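Local coordinates for protein SUMO-1 cysteine protease S273R (African swine fever virus pig/Kenya/KEN-50/1950, PDB 6LJ9) that probably cleaves the viral polyprotein precursors pp220 and pp62 into core-shell proteins as a cysteine protease, and probably also blunts host innate immune signalling, at residues 3-16 with 238-251. Sequence-based numbering, arbitrary orientation.
Sequences ILEKITSSPSECAE and FYIRARLDNVSYTH
R241, in the last turn of helix 232-244, and D245, just past its end, take hold of T8 from two directions. D245 OD2 accepts twice from that one residue, from the backbone N at 2.8 Å and from OG1 at 3.0 Å, both donors lying on the same face of the carboxylate and out of its plane. T8 OG1 sits between its own N and carbonyl carbon (chi1 62°), a torsion that brings it near enough to the carboxylate to donate while it accepts from R241 NH2, 3.0 Å away in the guanidinium plane and almost straight at 175°. The same NH2 also meets E16 OE1 at 2.7 Å, and NH1 pairs with E16 OE2, an end-on, two-nitrogen salt bridge in which the carboxylate is turned 64° from the guanidinium plane. S9 CB lies over one guanidinium face. A weak NE bond to D245 OD2 joins the network; together with the E16 and T8 bonds it probably limits rotation of the group.

Next to this polar cluster the contact becomes apolar. I7 packs against the side of the helix, with CG2 on A242 and CD1 on F238 CE1 at 3.6 Å. L4 CD1 also touches CE1, whereas I3 CG2 comes to the ring edge at CZ. Farther along, I3 CD1 meets the edge of H251 at NE2, which is buried without a polar partner in the model.

Just past D245 a Schellman motif, with N246 at positive phi, ends the helix and turns V247 back toward the aliphatic chain of K6. I3 and K6 are poorly ordered, making their contacts less certain. The N-terminal segment lies against helix 232-244 of the Ulp1-like catalytic fold. Y104 bonds D245 OD1, and K103 of helix 90-103 flanks the salt bridge. F265 of helix 259-269 packs on L4 and I7. Strand 169-175 backs helix 232-244 through Y239 and L244.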
loop_
_atom_site.group_PDB
_atom_site.type_symbol
_atom_site.label_atom_id
_atom_site.label_comp_id
_atom_site.label_asym_id
_atom_site.label_seq_id
_atom_site.Cartn_x
_atom_site.Cartn_y
_atom_site.Cartn_z
ATOM N N ILE B 3 18.504 -5.391 11.149
ATOM C CA ILE B 3 17.452 -4.501 10.674
ATOM C C ILE B 3 17.381 -4.482 9.153
ATOM O O ILE B 3 16.329 -4.158 8.588
ATOM C CB ILE B 3 17.671 -3.088 11.241
ATOM C CG1 ILE B 3 18.070 -3.178 12.714
ATOM C CG2 ILE B 3 16.414 -2.244 11.089
ATOM C CD1 ILE B 3 18.909 -2.022 13.190
ATOM N N LEU B 4 18.476 -4.822 8.471
ATOM C CA LEU B 4 18.429 -4.932 7.017
ATOM C C LEU B 4 17.538 -6.087 6.579
ATOM O O LEU B 4 16.939 -6.032 5.499
ATOM C CB LEU B 4 19.842 -5.098 6.457
ATOM C CG LEU B 4 20.024 -4.796 4.968
ATOM C CD1 LEU B 4 19.609 -3.365 4.668
ATOM C CD2 LEU B 4 21.461 -5.039 4.538
ATOM N N GLU B 5 17.433 -7.133 7.404
ATOM C CA GLU B 5 16.493 -8.213 7.130
ATOM C C GLU B 5 15.046 -7.784 7.332
ATOM O O GLU B 5 14.144 -8.406 6.761
ATOM C CB GLU B 5 16.794 -9.420 8.021
ATOM C CG GLU B 5 18.166 -10.040 7.821
ATOM C CD GLU B 5 18.374 -11.267 8.689
ATOM O OE1 GLU B 5 17.404 -11.700 9.349
ATOM O OE2 GLU B 5 19.503 -11.797 8.712
ATOM N N LYS B 6 14.808 -6.740 8.128
ATOM C CA LYS B 6 13.440 -6.307 8.402
ATOM C C LYS B 6 12.759 -5.785 7.142
ATOM O O LYS B 6 11.640 -6.198 6.813
ATOM C CB LYS B 6 13.432 -5.235 9.492
ATOM C CG LYS B 6 13.345 -5.765 10.911
ATOM C CD LYS B 6 13.130 -4.623 11.894
ATOM C CE LYS B 6 12.752 -5.136 13.272
ATOM N NZ LYS B 6 12.424 -4.019 14.201
ATOM N N ILE B 7 13.416 -4.871 6.427
ATOM C CA ILE B 7 12.814 -4.217 5.270
ATOM C C ILE B 7 12.682 -5.212 4.123
ATOM O O ILE B 7 13.220 -6.324 4.182
ATOM C CB ILE B 7 13.623 -2.977 4.845
ATOM C CG1 ILE B 7 14.993 -3.382 4.298
ATOM C CG2 ILE B 7 13.775 -2.018 6.019
ATOM C CD1 ILE B 7 15.864 -2.205 3.911
ATOM N N THR B 8 11.969 -4.815 3.069
ATOM C CA THR B 8 11.555 -5.726 2.011
ATOM C C THR B 8 12.469 -5.699 0.790
ATOM O O THR B 8 12.154 -6.344 -0.216
ATOM C CB THR B 8 10.118 -5.410 1.586
ATOM O OG1 THR B 8 10.054 -4.080 1.058
ATOM C CG2 THR B 8 9.174 -5.521 2.775
ATOM N N SER B 9 13.585 -4.980 0.848
ATOM C CA SER B 9 14.491 -4.901 -0.288
ATOM C C SER B 9 15.478 -6.066 -0.281
ATOM O O SER B 9 15.542 -6.861 0.659
ATOM C CB SER B 9 15.239 -3.571 -0.288
ATOM O OG SER B 9 15.948 -3.389 0.923
ATOM N N SER B 10 16.262 -6.151 -1.349
ATOM C CA SER B 10 17.192 -7.251 -1.547
ATOM C C SER B 10 18.371 -6.738 -2.355
ATOM O O SER B 10 18.283 -5.679 -2.989
ATOM C CB SER B 10 16.516 -8.431 -2.259
ATOM O OG SER B 10 16.321 -8.155 -3.637
ATOM N N PRO B 11 19.500 -7.455 -2.343
ATOM C CA PRO B 11 20.659 -7.028 -3.141
ATOM C C PRO B 11 20.475 -7.170 -4.645
ATOM O O PRO B 11 21.410 -6.856 -5.392
ATOM C CB PRO B 11 21.787 -7.950 -2.644
ATOM C CG PRO B 11 21.323 -8.442 -1.312
ATOM C CD PRO B 11 19.841 -8.559 -1.431
ATOM N N SER B 12 19.321 -7.637 -5.120
ATOM C CA SER B 12 19.104 -7.766 -6.554
ATOM C C SER B 12 19.130 -6.398 -7.224
ATOM O O SER B 12 18.690 -5.399 -6.649
ATOM C CB SER B 12 17.771 -8.463 -6.828
ATOM O OG SER B 12 17.446 -8.428 -8.208
ATOM N N GLU B 13 19.660 -6.351 -8.444
ATOM C CA GLU B 13 19.729 -5.108 -9.198
ATOM C C GLU B 13 18.494 -4.864 -10.055
ATOM O O GLU B 13 18.399 -3.807 -10.689
ATOM C CB GLU B 13 20.982 -5.082 -10.081
ATOM C CG GLU B 13 20.948 -6.045 -11.254
ATOM C CD GLU B 13 22.046 -5.768 -12.262
ATOM O OE1 GLU B 13 22.821 -4.810 -12.049
ATOM O OE2 GLU B 13 22.133 -6.502 -13.269
ATOM N N CYS B 14 17.555 -5.807 -10.100
ATOM C CA CYS B 14 16.305 -5.568 -10.801
ATOM C C CYS B 14 15.471 -4.537 -10.048
ATOM O O CYS B 14 15.643 -4.318 -8.846
ATOM C CB CYS B 14 15.503 -6.862 -10.952
ATOM S SG CYS B 14 16.381 -8.281 -11.652
ATOM N N ALA B 15 14.558 -3.894 -10.775
ATOM C CA ALA B 15 13.648 -2.952 -10.141
ATOM C C ALA B 15 12.759 -3.678 -9.136
ATOM O O ALA B 15 12.423 -4.854 -9.306
ATOM C CB ALA B 15 12.795 -2.236 -11.187
ATOM N N GLU B 16 12.382 -2.960 -8.075
ATOM C CA GLU B 16 11.646 -3.580 -6.976
ATOM C C GLU B 16 10.284 -4.097 -7.426
ATOM O O GLU B 16 9.823 -5.137 -6.944
ATOM C CB GLU B 16 11.490 -2.584 -5.827
ATOM C CG GLU B 16 12.800 -1.997 -5.327
ATOM C CD GLU B 16 13.172 -2.487 -3.940
ATOM O OE1 GLU B 16 12.323 -3.129 -3.287
ATOM O OE2 GLU B 16 14.313 -2.227 -3.503
ATOM N N PHE B 238 17.819 4.786 3.898
ATOM C CA PHE B 238 17.372 3.622 4.656
ATOM C C PHE B 238 16.269 3.991 5.639
ATOM O O PHE B 238 15.355 3.194 5.880
ATOM C CB PHE B 238 18.550 2.985 5.393
ATOM C CG PHE B 238 18.164 1.820 6.262
ATOM C CD1 PHE B 238 18.011 0.556 5.718
ATOM C CD2 PHE B 238 17.959 1.987 7.622
ATOM C CE1 PHE B 238 17.657 -0.520 6.513
ATOM C CE2 PHE B 238 17.605 0.915 8.422
ATOM C CZ PHE B 238 17.454 -0.339 7.866
ATOM N N TYR B 239 16.346 5.187 6.227
ATOM C CA TYR B 239 15.300 5.629 7.143
ATOM C C TYR B 239 13.954 5.700 6.435
ATOM O O TYR B 239 12.941 5.215 6.950
ATOM C CB TYR B 239 15.668 6.987 7.744
ATOM C CG TYR B 239 14.666 7.506 8.753
ATOM C CD1 TYR B 239 14.701 7.081 10.074
ATOM C CD2 TYR B 239 13.692 8.427 8.387
ATOM C CE1 TYR B 239 13.791 7.553 11.002
ATOM C CE2 TYR B 239 12.777 8.905 9.309
ATOM C CZ TYR B 239 12.833 8.465 10.614
ATOM O OH TYR B 239 11.926 8.935 11.536
ATOM N N ILE B 240 13.929 6.296 5.241
ATOM C CA ILE B 240 12.684 6.399 4.484
ATOM C C ILE B 240 12.162 5.012 4.126
ATOM O O ILE B 240 10.965 4.730 4.253
ATOM C CB ILE B 240 12.888 7.268 3.230
ATOM C CG1 ILE B 240 13.215 8.711 3.627
ATOM C CG2 ILE B 240 11.659 7.206 2.332
ATOM C CD1 ILE B 240 13.432 9.641 2.450
ATOM N N ARG B 241 13.054 4.124 3.683
ATOM C CA ARG B 241 12.625 2.785 3.288
ATOM C C ARG B 241 12.128 1.985 4.487
ATOM O O ARG B 241 11.131 1.259 4.385
ATOM C CB ARG B 241 13.767 2.050 2.588
ATOM C CG ARG B 241 13.401 0.653 2.110
ATOM C CD ARG B 241 12.171 0.686 1.219
ATOM N NE ARG B 241 11.775 -0.646 0.773
ATOM C CZ ARG B 241 12.132 -1.181 -0.390
ATOM N NH1 ARG B 241 12.896 -0.497 -1.231
ATOM N NH2 ARG B 241 11.723 -2.401 -0.714
ATOM N N ALA B 242 12.808 2.102 5.630
ATOM C CA ALA B 242 12.368 1.386 6.824
ATOM C C ALA B 242 11.012 1.890 7.304
ATOM O O ALA B 242 10.157 1.093 7.707
ATOM C CB ALA B 242 13.412 1.516 7.931
ATOM N N ARG B 243 10.795 3.208 7.272
ATOM C CA ARG B 243 9.495 3.745 7.659
ATOM C C ARG B 243 8.412 3.321 6.675
ATOM O O ARG B 243 7.261 3.091 7.066
ATOM C CB ARG B 243 9.556 5.270 7.758
ATOM C CG ARG B 243 10.553 5.799 8.777
ATOM C CD ARG B 243 10.077 5.605 10.206
ATOM N NE ARG B 243 8.901 6.416 10.509
ATOM C CZ ARG B 243 7.669 5.932 10.623
ATOM N NH1 ARG B 243 7.448 4.634 10.464
ATOM N NH2 ARG B 243 6.658 6.743 10.900
ATOM N N LEU B 244 8.765 3.215 5.389
ATOM C CA LEU B 244 7.809 2.739 4.394
ATOM C C LEU B 244 7.414 1.293 4.658
ATOM O O LEU B 244 6.249 0.917 4.480
ATOM C CB LEU B 244 8.395 2.888 2.989
ATOM C CG LEU B 244 8.383 4.289 2.373
ATOM C CD1 LEU B 244 9.105 4.290 1.034
ATOM C CD2 LEU B 244 6.955 4.790 2.212
ATOM N N ASP B 245 8.369 0.464 5.083
ATOM C CA ASP B 245 8.090 -0.908 5.484
ATOM C C ASP B 245 7.648 -1.013 6.937
ATOM O O ASP B 245 7.705 -2.105 7.516
ATOM C CB ASP B 245 9.310 -1.795 5.237
ATOM C CG ASP B 245 9.548 -2.052 3.766
ATOM O OD1 ASP B 245 8.580 -1.947 2.982
ATOM O OD2 ASP B 245 10.699 -2.357 3.392
ATOM N N ASN B 246 7.220 0.101 7.534
ATOM C CA ASN B 246 6.575 0.126 8.843
ATOM C C ASN B 246 7.528 -0.238 9.977
ATOM O O ASN B 246 7.125 -0.873 10.953
ATOM C CB ASN B 246 5.339 -0.780 8.871
ATOM C CG ASN B 246 4.142 -0.149 8.185
ATOM O OD1 ASN B 246 3.418 0.648 8.786
ATOM N ND2 ASN B 246 3.929 -0.495 6.920
ATOM N N VAL B 247 8.793 0.154 9.862
ATOM C CA VAL B 247 9.697 0.143 11.006
ATOM C C VAL B 247 9.496 1.451 11.762
ATOM O O VAL B 247 9.676 2.536 11.199
ATOM C CB VAL B 247 11.159 -0.030 10.569
ATOM C CG1 VAL B 247 12.093 0.094 11.769
ATOM C CG2 VAL B 247 11.353 -1.371 9.878
ATOM N N SER B 248 9.107 1.351 13.030
ATOM C CA SER B 248 8.797 2.541 13.812
ATOM C C SER B 248 10.030 3.421 13.977
ATOM O O SER B 248 11.168 2.943 13.987
ATOM C CB SER B 248 8.247 2.149 15.185
ATOM O OG SER B 248 7.970 3.296 15.970
ATOM N N TYR B 249 9.793 4.731 14.099
ATOM C CA TYR B 249 10.888 5.666 14.333
ATOM C C TYR B 249 11.561 5.433 15.678
ATOM O O TYR B 249 12.720 5.827 15.857
ATOM C CB TYR B 249 10.386 7.112 14.240
ATOM C CG TYR B 249 9.238 7.448 15.174
ATOM C CD1 TYR B 249 9.441 7.586 16.544
ATOM C CD2 TYR B 249 7.957 7.647 14.683
ATOM C CE1 TYR B 249 8.400 7.898 17.394
ATOM C CE2 TYR B 249 6.908 7.961 15.528
ATOM C CZ TYR B 249 7.136 8.084 16.881
ATOM O OH TYR B 249 6.093 8.396 17.723
ATOM N N THR B 250 10.854 4.811 16.627
ATOM C CA THR B 250 11.433 4.508 17.930
ATOM C C THR B 250 12.629 3.571 17.829
ATOM O O THR B 250 13.482 3.584 18.722
ATOM C CB THR B 250 10.376 3.886 18.849
ATOM O OG1 THR B 250 10.076 2.558 18.398
ATOM C CG2 THR B 250 9.094 4.715 18.842
ATOM N N HIS B 251 12.701 2.751 16.776
ATOM C CA HIS B 251 13.875 1.904 16.577
ATOM C C HIS B 251 15.111 2.745 16.289
ATOM O O HIS B 251 16.204 2.447 16.786
ATOM C CB HIS B 251 13.631 0.914 15.436
ATOM C CG HIS B 251 14.617 -0.214 15.385
ATOM N ND1 HIS B 251 14.298 -1.497 15.775
ATOM C CD2 HIS B 251 15.909 -0.254 14.982
ATOM C CE1 HIS B 251 15.352 -2.278 15.619
ATOM N NE2 HIS B 251 16.343 -1.547 15.141
#